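Local structure of alpha-L-arabinofuranosidase B (Aspergillus kawachii, 6SXT) at residues Tyr156-Cys161 against Leu184-Thr189; Thr188-Gly193 against Glu205-Ser210; Gly325-Ser330 against Phe422-Ala427. The protein hydrolyses terminal non-reducing alpha-L-arabinofuranosyl units from arabinoxylan, L-arabinan and arabinogalactan as a secreted family GH54 glycosidase that retains anomeric configuration. One frame throughout, in Å; residues are numbered along the deposited sequence.

Contact 1 of 3, residues Tyr156-Cys161 against Leu184-Thr189; sequences YNDACC and LGNSTT. With NAG (2-acetamido-2-deoxy-beta-D-glucopyranose), chain B; LXE ([(1~{S},2~{S},3~{S},4~{S})-2-(hydroxymethyl)-3,4-bis(oxidanyl)cyclopentyl]azanium), chain G.
An N-glycosylation site in the catalytic domain brings Asn186, just past the end of strand 180-185, against Asp158 in the loop before strand 163-164. Asn186 ND2 carries the N-acetylglucosamine through a covalent bond to its C1, and the amide N2 of the sugar donates to Asp158 OD2 at 2.8 Å, nearly straight (165°). The carboxylate of Asp158 and the amide of Asn186 lie side by side, pointing the same way, with planes 8° apart; Asp158 CB touches Asn186 OD1 at 3.3 Å. The ring of Tyr156 stands almost square to that amide, and its edge meets the same oxygen in plane, Tyr156 CE1 to Asn186 OD1 3.4 Å. Backbone to backbone, Asn186 N donates to Asn157 O at 2.9 Å. Gly185 CA lies 3.4 Å from Asn157 O, where a beta carbon would collide with that oxygen. Asn157 OD1 takes the N-H of Ala159 in an Asx turn, while its ND2 is held by Gly285 O. Two waters join the segments: one links Asn157 N to Leu184 O, the other Asp158 O to Ser187 OG. Further along the loop, the disulfide between the adjacent Cys160 and Cys161, which are joined by a cis peptide bond, borders the inhibitor, each sulfur 3.8 Å from LXE O3'. The loop thus binds the first sugar of the glycan at one point and lines the catalytic pocket at another; the N2 bond would be expected to restrict rotation of that sugar about its link to Asn186.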
loop_
_atom_site.group_PDB
_atom_site.type_symbol
_atom_site.label_atom_id
_atom_site.label_comp_id
_atom_site.label_asym_id
_atom_site.label_seq_id
_atom_site.Cartn_x
_atom_site.Cartn_y
_atom_site.Cartn_z
ATOM N N TYR A 156 6.712 -4.665 -0.532
ATOM C CA TYR A 156 6.406 -5.760 -1.464
ATOM C C TYR A 156 6.408 -7.050 -0.658
ATOM O O TYR A 156 6.941 -7.088 0.453
ATOM C CB TYR A 156 7.403 -5.823 -2.633
ATOM C CG TYR A 156 8.791 -6.174 -2.185
ATOM C CD1 TYR A 156 9.190 -7.495 -2.153
ATOM C CD2 TYR A 156 9.706 -5.193 -1.825
ATOM C CE1 TYR A 156 10.468 -7.866 -1.726
ATOM C CE2 TYR A 156 10.984 -5.546 -1.421
ATOM C CZ TYR A 156 11.357 -6.880 -1.350
ATOM O OH TYR A 156 12.625 -7.185 -0.953
ATOM N N ASN A 157 5.909 -8.102 -1.278
ATOM C CA ASN A 157 6.131 -9.472 -0.758
ATOM C C ASN A 157 6.239 -10.407 -1.951
ATOM O O ASN A 157 6.488 -9.962 -3.091
ATOM C CB ASN A 157 5.108 -9.800 0.323
ATOM C CG ASN A 157 3.694 -10.015 -0.193
ATOM O OD1 ASN A 157 3.493 -10.074 -1.407
ATOM N ND2 ASN A 157 2.750 -10.104 0.738
ATOM N N ASP A 158 6.097 -11.722 -1.685
ATOM C CA ASP A 158 6.321 -12.760 -2.699
ATOM C C ASP A 158 5.009 -13.481 -2.966
ATOM O O ASP A 158 5.045 -14.493 -3.716
ATOM C CB ASP A 158 7.436 -13.705 -2.226
ATOM C CG ASP A 158 7.163 -14.355 -0.892
ATOM O OD1 ASP A 158 6.093 -14.162 -0.353
ATOM O OD2 ASP A 158 8.079 -15.089 -0.407
ATOM N N ALA A 159 3.879 -12.939 -2.516
ATOM C CA ALA A 159 2.552 -13.569 -2.685
ATOM C C ALA A 159 1.874 -13.012 -3.923
ATOM O O ALA A 159 2.123 -11.874 -4.308
ATOM C CB ALA A 159 1.739 -13.364 -1.468
ATOM N N CYS A 160 1.016 -13.777 -4.569
ATOM C CA CYS A 160 0.343 -13.296 -5.783
ATOM C C CYS A 160 -0.785 -12.352 -5.373
ATOM O O CYS A 160 -1.589 -12.712 -4.512
ATOM C CB CYS A 160 -0.237 -14.437 -6.580
ATOM S SG CYS A 160 -0.936 -13.882 -8.136
ATOM N N CYS A 161 -0.876 -11.146 -5.939
ATOM C CA CYS A 161 0.040 -10.548 -6.891
ATOM C C CYS A 161 -0.135 -9.029 -6.807
ATOM O O CYS A 161 -1.289 -8.583 -6.783
ATOM C CB CYS A 161 -0.209 -10.885 -8.356
ATOM S SG CYS A 161 0.457 -12.493 -8.914
ATOM N N LEU A 184 5.051 -5.978 -9.221
ATOM C CA LEU A 184 6.253 -5.671 -8.404
ATOM C C LEU A 184 6.244 -6.524 -7.150
ATOM O O LEU A 184 5.307 -6.434 -6.366
ATOM C CB LEU A 184 6.344 -4.189 -8.043
ATOM C CG LEU A 184 7.572 -3.820 -7.221
ATOM C CD1 LEU A 184 8.879 -4.075 -7.936
ATOM C CD2 LEU A 184 7.487 -2.361 -6.799
ATOM N N GLY A 185 7.318 -7.306 -6.951
ATOM C CA GLY A 185 7.438 -8.149 -5.771
ATOM C C GLY A 185 8.531 -9.189 -5.990
ATOM O O GLY A 185 9.228 -9.131 -6.976
ATOM N N ASN A 186 8.672 -10.100 -5.021
ATOM C CA ASN A 186 9.746 -11.112 -5.186
ATOM C C ASN A 186 9.131 -12.494 -5.246
ATOM O O ASN A 186 9.799 -13.424 -4.808
ATOM C CB ASN A 186 10.839 -11.004 -4.132
ATOM C CG ASN A 186 10.467 -11.470 -2.747
ATOM O OD1 ASN A 186 9.449 -11.094 -2.170
ATOM N ND2 ASN A 186 11.346 -12.335 -2.164
ATOM N N SER A 187 7.939 -12.616 -5.791
ATOM C CA SER A 187 7.448 -13.935 -6.230
ATOM C C SER A 187 8.518 -14.616 -7.068
ATOM O O SER A 187 9.043 -14.022 -8.024
ATOM C CB SER A 187 6.179 -13.792 -7.027
ATOM O OG SER A 187 5.794 -15.093 -7.493
ATOM N N THR A 188 8.753 -15.937 -6.858
ATOM C CA THR A 188 9.534 -16.739 -7.831
ATOM C C THR A 188 8.744 -17.987 -8.253
ATOM O O THR A 188 9.383 -18.911 -8.837
ATOM C CB THR A 188 10.894 -17.147 -7.241
ATOM O OG1 THR A 188 10.614 -17.958 -6.113
ATOM C CG2 THR A 188 11.717 -15.956 -6.774
ATOM N N THR A 189 7.434 -17.945 -8.104
ATOM C CA THR A 189 6.529 -19.043 -8.543
ATOM C C THR A 189 6.599 -19.219 -10.050
ATOM O O THR A 189 6.582 -20.367 -10.553
ATOM C CB THR A 189 5.107 -18.780 -8.051
ATOM O OG1 THR A 189 5.165 -18.655 -6.634
ATOM C CG2 THR A 189 4.119 -19.824 -8.503
HETATM C C1 NAG B . 11.136 -12.781 -0.784
HETATM C C2 NAG B . 11.538 -14.284 -0.724
HETATM C C3 NAG B . 11.536 -14.758 0.736
HETATM C C4 NAG B . 12.428 -13.889 1.589
HETATM C C5 NAG B . 11.953 -12.418 1.351
HETATM C C6 NAG B . 12.747 -11.445 2.169
HETATM C C7 NAG B . 11.036 -15.906 -2.504
HETATM C C8 NAG B . 9.929 -16.623 -3.146
HETATM N N2 NAG B . 10.647 -15.115 -1.501
HETATM O O3 NAG B . 12.074 -16.132 0.662
HETATM O O4 NAG B . 12.210 -14.098 2.982
HETATM O O5 NAG B . 12.119 -12.058 -0.008
HETATM O O6 NAG B . 14.130 -11.518 1.894
HETATM O O7 NAG B . 12.202 -15.979 -2.931
HETATM C "C1'" LXE G . -3.908 -15.721 -12.777
HETATM C "C2'" LXE G . -4.031 -14.393 -12.027
HETATM O "O2'" LXE G . -5.012 -13.587 -12.570
HETATM C "C3'" LXE G . -2.673 -13.864 -12.195
HETATM O "O3'" LXE G . -2.514 -12.663 -11.332
HETATM C "C4'" LXE G . -1.845 -15.016 -11.668
HETATM C "C5'" LXE G . -0.423 -15.016 -12.197
HETATM O "O5'" LXE G . -0.318 -14.949 -13.602
HETATM C "C6'" LXE G . -2.669 -16.285 -12.128
HETATM N "N1'" LXE G . -2.973 -17.041 -10.879
HETATM O O HOH W 1 4.526 -7.324 -3.833
HETATM O O HOH W 2 3.709 -15.621 -5.930
#

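Contact 2 of 3, residues Thr188-Gly193 against Glu205-Ser210; sequences TTWGYG and ENNLFS. With LXE ([(1~{S},2~{S},3~{S},4~{S})-2-(hydroxymethyl)-3,4-bis(oxidanyl)cyclopentyl]azanium), chain G; NAG (2-acetamido-2-deoxy-beta-D-glucopyranose), chain B; EDO (1,2-ethanediol), chain P.
The indole of Trp190 lies over the turn at Asn207, whose CA sits 4.1 Å from the centroid of the five-membered ring, 29° off its normal, in a CH-pi contact. On that same face, toward the rim of the benzo ring, is the hydroxymethyl carbon of the inhibitor, with Trp190 CH2 3.9 Å from LXE C5'. The opposite face is covered by Thr189 CG2, over its centre. Leu208 meets the benzo ring, its CG 3.7 Å from Trp190 CE3. The second flat group, the Phe209 ring, carries Asn207 CB on one face and meets Tyr265 edge to face. Trp190, Glu205, Asn206 and Asn207 line part of the active-site pocket, where the nucleophile Glu205 is trapped as a covalent adduct: its OE2 is bonded to LXE C1' at 1.4 Å, and LXE O2' donates to Glu205 OE1. Asn206 N donates to the anti lone pair of Glu205 OE2, and Asn207 N donates to LXE O5' at 3.1 Å, so the turn after the nucleophile engages both the ester oxygen and the hydroxymethyl arm. Asn207 ND2 is anchored by Glu214 and Tyr265, Asn206 ND2 by Asp173. Alongside strand 208-209, Gly191 of the facing loop lies close to Leu208 O, where a beta carbon would clash. Beyond it Ser210 OG, set between its backbone N and carbonyl carbon (chi1 56°), donates to Tyr192 O at 2.7 Å from above the carbonyl plane and also meets Asn217 ND2. Leu208 N, 3.4 Å from Trp190 CB, is buried without a polar partner.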
loop_
_atom_site.group_PDB
_atom_site.type_symbol
_atom_site.label_atom_id
_atom_site.label_comp_id
_atom_site.label_asym_id
_atom_site.label_seq_id
_atom_site.Cartn_x
_atom_site.Cartn_y
_atom_site.Cartn_z
ATOM N N THR A 188 8.753 -15.937 -6.858
ATOM C CA THR A 188 9.534 -16.739 -7.831
ATOM C C THR A 188 8.744 -17.987 -8.253
ATOM O O THR A 188 9.383 -18.911 -8.837
ATOM C CB THR A 188 10.894 -17.147 -7.241
ATOM O OG1 THR A 188 10.614 -17.958 -6.113
ATOM C CG2 THR A 188 11.717 -15.956 -6.774
ATOM N N THR A 189 7.434 -17.945 -8.104
ATOM C CA THR A 189 6.529 -19.043 -8.543
ATOM C C THR A 189 6.599 -19.219 -10.050
ATOM O O THR A 189 6.582 -20.367 -10.553
ATOM C CB THR A 189 5.107 -18.780 -8.051
ATOM O OG1 THR A 189 5.165 -18.655 -6.634
ATOM C CG2 THR A 189 4.119 -19.824 -8.503
ATOM N N TRP A 190 6.676 -18.125 -10.784
ATOM C CA TRP A 190 6.777 -18.107 -12.248
ATOM C C TRP A 190 8.126 -17.506 -12.642
ATOM O O TRP A 190 9.159 -18.192 -12.635
ATOM C CB TRP A 190 5.550 -17.352 -12.796
ATOM C CG TRP A 190 4.221 -17.906 -12.378
ATOM C CD1 TRP A 190 3.528 -18.931 -12.985
ATOM C CD2 TRP A 190 3.373 -17.438 -11.315
ATOM N NE1 TRP A 190 2.341 -19.134 -12.334
ATOM C CE2 TRP A 190 2.221 -18.254 -11.288
ATOM C CE3 TRP A 190 3.504 -16.436 -10.315
ATOM C CZ2 TRP A 190 1.196 -18.058 -10.359
ATOM C CZ3 TRP A 190 2.477 -16.231 -9.420
ATOM C CH2 TRP A 190 1.340 -17.050 -9.431
ATOM N N GLY A 191 8.164 -16.231 -12.956
ATOM C CA GLY A 191 9.375 -15.565 -13.395
ATOM C C GLY A 191 10.105 -14.942 -12.225
ATOM O O GLY A 191 9.499 -14.703 -11.200
ATOM N N TYR A 192 11.342 -14.557 -12.512
ATOM C CA TYR A 192 12.174 -13.766 -11.581
ATOM C C TYR A 192 13.413 -13.310 -12.325
ATOM O O TYR A 192 13.706 -13.697 -13.503
ATOM C CB TYR A 192 12.415 -14.534 -10.279
ATOM C CG TYR A 192 13.157 -15.832 -10.530
ATOM C CD1 TYR A 192 14.538 -15.862 -10.597
ATOM C CD2 TYR A 192 12.464 -17.009 -10.777
ATOM C CE1 TYR A 192 15.237 -17.047 -10.855
ATOM C CE2 TYR A 192 13.148 -18.200 -11.058
ATOM C CZ TYR A 192 14.535 -18.214 -11.087
ATOM O OH TYR A 192 15.248 -19.359 -11.388
ATOM N N GLY A 193 14.090 -12.320 -11.745
ATOM C CA GLY A 193 15.253 -11.694 -12.355
ATOM C C GLY A 193 16.526 -11.986 -11.547
ATOM O O GLY A 193 16.528 -12.942 -10.711
ATOM N N GLU A 205 -1.073 -13.620 -17.064
ATOM C CA GLU A 205 -1.939 -14.704 -16.535
ATOM C C GLU A 205 -1.226 -16.064 -16.706
ATOM O O GLU A 205 -0.731 -16.377 -17.807
ATOM C CB GLU A 205 -3.323 -14.681 -17.180
ATOM C CG GLU A 205 -4.317 -15.660 -16.559
ATOM C CD GLU A 205 -4.615 -15.474 -15.087
ATOM O OE1 GLU A 205 -5.709 -15.089 -14.690
ATOM O OE2 GLU A 205 -3.616 -15.703 -14.140
ATOM N N ASN A 206 -1.224 -16.787 -15.602
ATOM C CA ASN A 206 -0.521 -18.080 -15.403
ATOM C C ASN A 206 0.958 -17.884 -15.689
ATOM O O ASN A 206 1.673 -18.840 -16.022
ATOM C CB ASN A 206 -1.131 -19.178 -16.282
ATOM C CG ASN A 206 -2.636 -19.302 -16.083
ATOM O OD1 ASN A 206 -3.340 -19.529 -17.059
ATOM N ND2 ASN A 206 -3.127 -19.166 -14.872
ATOM N N ASN A 207 1.463 -16.683 -15.434
ATOM C CA ASN A 207 2.894 -16.373 -15.605
ATOM C C ASN A 207 3.082 -14.894 -15.215
ATOM O O ASN A 207 2.405 -14.078 -15.790
ATOM C CB ASN A 207 3.423 -16.613 -17.012
ATOM C CG ASN A 207 4.217 -17.915 -17.160
ATOM O OD1 ASN A 207 5.069 -18.259 -16.328
ATOM N ND2 ASN A 207 3.822 -18.702 -18.160
ATOM N N LEU A 208 4.097 -14.664 -14.387
ATOM C CA LEU A 208 4.772 -13.352 -14.276
ATOM C C LEU A 208 6.040 -13.517 -15.085
ATOM O O LEU A 208 6.800 -14.487 -14.826
ATOM C CB LEU A 208 5.069 -13.067 -12.820
ATOM C CG LEU A 208 3.900 -13.078 -11.845
ATOM C CD1 LEU A 208 4.389 -12.775 -10.444
ATOM C CD2 LEU A 208 2.825 -12.116 -12.241
ATOM N N PHE A 209 6.240 -12.684 -16.065
ATOM C CA PHE A 209 7.402 -12.737 -16.958
ATOM C C PHE A 209 8.390 -11.635 -16.613
ATOM O O PHE A 209 8.059 -10.448 -16.617
ATOM C CB PHE A 209 6.969 -12.620 -18.416
ATOM C CG PHE A 209 6.312 -13.875 -18.949
ATOM C CD1 PHE A 209 7.082 -14.999 -19.202
ATOM C CD2 PHE A 209 4.980 -13.908 -19.279
ATOM C CE1 PHE A 209 6.512 -16.144 -19.738
ATOM C CE2 PHE A 209 4.419 -15.033 -19.861
ATOM C CZ PHE A 209 5.178 -16.156 -20.045
ATOM N N SER A 210 9.636 -12.043 -16.451
ATOM C CA SER A 210 10.793 -11.134 -16.282
ATOM C C SER A 210 11.529 -10.951 -17.604
ATOM O O SER A 210 12.526 -10.213 -17.689
ATOM C CB SER A 210 11.713 -11.641 -15.217
ATOM O OG SER A 210 12.128 -12.985 -15.543
HETATM C "C1'" LXE G . -3.908 -15.721 -12.777
HETATM C "C2'" LXE G . -4.031 -14.393 -12.027
HETATM O "O2'" LXE G . -5.012 -13.587 -12.570
HETATM C "C3'" LXE G . -2.673 -13.864 -12.195
HETATM O "O3'" LXE G . -2.514 -12.663 -11.332
HETATM C "C4'" LXE G . -1.845 -15.016 -11.668
HETATM C "C5'" LXE G . -0.423 -15.016 -12.197
HETATM O "O5'" LXE G . -0.318 -14.949 -13.602
HETATM C "C6'" LXE G . -2.669 -16.285 -12.128
HETATM N "N1'" LXE G . -2.973 -17.041 -10.879
HETATM C C1 NAG B . 11.136 -12.781 -0.784
HETATM C C2 NAG B . 11.538 -14.284 -0.724
HETATM C C3 NAG B . 11.536 -14.758 0.736
HETATM C C4 NAG B . 12.428 -13.889 1.589
HETATM C C5 NAG B . 11.953 -12.418 1.351
HETATM C C6 NAG B . 12.747 -11.445 2.169
HETATM C C7 NAG B . 11.036 -15.906 -2.504
HETATM C C8 NAG B . 9.929 -16.623 -3.146
HETATM N N2 NAG B . 10.647 -15.115 -1.501
HETATM O O3 NAG B . 12.074 -16.132 0.662
HETATM O O4 NAG B . 12.210 -14.098 2.982
HETATM O O5 NAG B . 12.119 -12.058 -0.008
HETATM O O6 NAG B . 14.130 -11.518 1.894
HETATM O O7 NAG B . 12.202 -15.979 -2.931
HETATM C C1 EDO P . 17.015 -10.535 -20.206
HETATM O O1 EDO P . 17.635 -11.726 -19.695
HETATM C C2 EDO P . 15.520 -10.438 -20.411
HETATM O O2 EDO P . 14.649 -9.560 -19.553
HETATM O O HOH W 3 -0.870 -20.455 -12.575
#

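Contact 3 of 3, residues Gly325-Ser330 against Phe422-Ala427; sequences GPSFTS and FCPQAA. With NAG (2-acetamido-2-deoxy-beta-D-glucopyranose), chain D.
Apolar packing joins Phe328 to Pro424. The proline ring crosses the phenyl group obliquely and puts its CG at the ring edge, in plane, with Pro424 CG 3.7 Å from Phe328 CD2 and equally near CE2. CD2 and CE2 form the edge presented to the proline. The same ring meets Phe388 edge to face and packs on Leu435 and Ile477. Ser327 adds a looser touch, its OG 3.9 Å from Pro424 CG. Both segments belong to the arabinose-binding domain, a beta-trefoil: 325-330 runs in the loop that leads into strand 333-338, and 422-426 pairs antiparallel with strand 433-437. The entering loop is thereby laid over a strand some ninety residues further on. Close backbone packing is the second kind of contact. Gly325 CA comes to 3.6 Å from Ala426 CA, and a beta carbon on Gly325 would point toward the strand and clash there; its positive phi (78°) is likewise easy for a residue without a side chain. Hydrogen bonds between the two segments are absent. Polar links instead come from the preceding residue, Ser324, which joins the strand through its backbone to Pro424 and through OG to Ala426 N. The Gln425 side chain leaves the backbone away from the loop; its OE1 accepts from Tyr444 OH and Arg436 NH1. At the end of the strand the carbohydrate takes part: O6 of an N-acetylglucosamine attached elsewhere on the protein donates to Ala427 O at 2.7 Å, with the sugar also lying against Ala426 CB.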
loop_
_atom_site.group_PDB
_atom_site.type_symbol
_atom_site.label_atom_id
_atom_site.label_comp_id
_atom_site.label_asym_id
_atom_site.label_seq_id
_atom_site.Cartn_x
_atom_site.Cartn_y
_atom_site.Cartn_z
ATOM N N GLY A 325 2.215 13.294 16.920
ATOM C CA GLY A 325 1.946 13.181 18.361
ATOM C C GLY A 325 3.245 13.087 19.160
ATOM O O GLY A 325 4.350 13.286 18.662
ATOM N N PRO A 326 3.111 12.829 20.480
ATOM C CA PRO A 326 4.275 12.780 21.351
ATOM C C PRO A 326 5.397 11.827 20.929
ATOM O O PRO A 326 6.588 12.109 21.093
ATOM C CB PRO A 326 3.676 12.334 22.686
ATOM C CG PRO A 326 2.303 11.856 22.419
ATOM C CD PRO A 326 1.853 12.560 21.155
ATOM N N SER A 327 5.066 10.704 20.392
ATOM C CA SER A 327 6.216 9.816 19.962
ATOM C C SER A 327 7.288 9.497 21.050
ATOM O O SER A 327 7.060 9.659 22.286
ATOM C CB SER A 327 6.904 10.362 18.739
ATOM O OG SER A 327 7.632 9.344 18.063
ATOM N N PHE A 328 8.412 8.944 20.619
ATOM C CA PHE A 328 9.370 8.158 21.434
ATOM C C PHE A 328 10.787 8.407 20.961
ATOM O O PHE A 328 10.974 8.934 19.871
ATOM C CB PHE A 328 9.103 6.648 21.308
ATOM C CG PHE A 328 7.705 6.236 21.687
ATOM C CD1 PHE A 328 7.341 6.034 23.016
ATOM C CD2 PHE A 328 6.720 6.071 20.716
ATOM C CE1 PHE A 328 6.066 5.612 23.340
ATOM C CE2 PHE A 328 5.420 5.766 21.061
ATOM C CZ PHE A 328 5.091 5.506 22.377
ATOM N N THR A 329 11.769 7.962 21.749
ATOM C CA THR A 329 13.206 7.921 21.382
ATOM C C THR A 329 13.711 6.496 21.609
ATOM O O THR A 329 13.309 5.900 22.611
ATOM C CB THR A 329 14.045 8.891 22.230
ATOM O OG1 THR A 329 13.337 10.119 22.401
ATOM C CG2 THR A 329 15.395 9.169 21.613
ATOM N N SER A 330 14.557 6.007 20.751
ATOM C CA SER A 330 15.109 4.648 20.880
ATOM C C SER A 330 15.848 4.502 22.218
ATOM O O SER A 330 16.644 5.414 22.581
ATOM C CB SER A 330 16.010 4.351 19.770
ATOM O OG SER A 330 16.348 2.964 19.805
ATOM N N PHE A 422 5.351 -0.215 14.439
ATOM C CA PHE A 422 4.162 0.633 14.704
ATOM C C PHE A 422 4.593 2.076 14.636
ATOM O O PHE A 422 5.669 2.489 15.115
ATOM C CB PHE A 422 3.541 0.271 16.052
ATOM C CG PHE A 422 3.045 -1.149 16.075
ATOM C CD1 PHE A 422 1.777 -1.519 15.658
ATOM C CD2 PHE A 422 3.910 -2.155 16.474
ATOM C CE1 PHE A 422 1.359 -2.835 15.629
ATOM C CE2 PHE A 422 3.490 -3.472 16.479
ATOM C CZ PHE A 422 2.240 -3.833 16.022
ATOM N N CYS A 423 3.693 2.893 14.083
ATOM C CA CYS A 423 3.958 4.304 13.819
ATOM C C CYS A 423 3.113 5.137 14.756
ATOM O O CYS A 423 1.886 5.050 14.726
ATOM C CB CYS A 423 3.615 4.646 12.382
ATOM S SG CYS A 423 4.568 3.643 11.179
ATOM N N PRO A 424 3.716 5.915 15.680
ATOM C CA PRO A 424 2.939 6.718 16.603
ATOM C C PRO A 424 2.151 7.752 15.795
ATOM O O PRO A 424 2.687 8.340 14.819
ATOM C CB PRO A 424 3.962 7.367 17.518
ATOM C CG PRO A 424 5.170 6.457 17.388
ATOM C CD PRO A 424 5.154 5.963 15.962
ATOM N N GLN A 425 0.951 7.977 16.289
ATOM C CA GLN A 425 0.034 8.991 15.717
ATOM C C GLN A 425 -0.552 9.768 16.889
ATOM O O GLN A 425 -0.900 9.140 17.929
ATOM C CB GLN A 425 -1.044 8.272 14.930
ATOM C CG GLN A 425 -1.968 9.236 14.176
ATOM C CD GLN A 425 -3.010 8.562 13.339
ATOM O OE1 GLN A 425 -2.848 7.430 12.846
ATOM N NE2 GLN A 425 -4.113 9.290 13.101
ATOM N N ALA A 426 -0.703 11.066 16.771
ATOM C CA ALA A 426 -1.399 11.834 17.820
ATOM C C ALA A 426 -2.689 11.088 18.176
ATOM O O ALA A 426 -3.505 10.758 17.306
ATOM C CB ALA A 426 -1.642 13.245 17.309
ATOM N N ALA A 427 -2.961 10.836 19.469
ATOM C CA ALA A 427 -4.080 9.988 19.867
ATOM C C ALA A 427 -5.392 10.477 19.259
ATOM O O ALA A 427 -5.676 11.696 19.274
ATOM C CB ALA A 427 -4.227 9.921 21.380
HETATM C C1 NAG D . -8.258 15.158 18.198
HETATM C C2 NAG D . -8.603 15.591 19.617
HETATM C C3 NAG D . -7.664 16.722 20.073
HETATM C C4 NAG D . -6.192 16.342 19.840
HETATM C C5 NAG D . -5.963 15.687 18.481
HETATM C C6 NAG D . -4.551 15.058 18.368
HETATM C C7 NAG D . -10.957 15.110 20.153
HETATM C C8 NAG D . -12.367 15.591 20.118
HETATM N N2 NAG D . -10.018 15.963 19.715
HETATM O O3 NAG D . -7.878 17.070 21.480
HETATM O O4 NAG D . -5.335 17.466 20.061
HETATM O O5 NAG D . -6.912 14.649 18.173
HETATM O O6 NAG D . -4.353 14.089 19.442
HETATM O O7 NAG D . -10.671 13.988 20.571
#

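How the contacts relate
Contacts 1 and 2 are neighbours in the catalytic domain, centres 9 Å apart. They share Thr188 and Thr189, reach the same four-stranded sheet and touch directly, for Leu208 packs on Ser187 and Cys161. Both border the inhibitor, contact 1 through its disulfide and contact 2 through the nucleophile and the indole. Contact 2 is the more buried; contact 1 is only partly buried, runs out to a glycan and includes two bridging waters. Contact 3 stands apart in the arabinose-binding domain, its centre about 31 Å from that of contact 1 and 40 Å from that of contact 2. It too is partly buried and has a sugar beside it, but apolar and backbone packing replaces cross-segment hydrogen bonding.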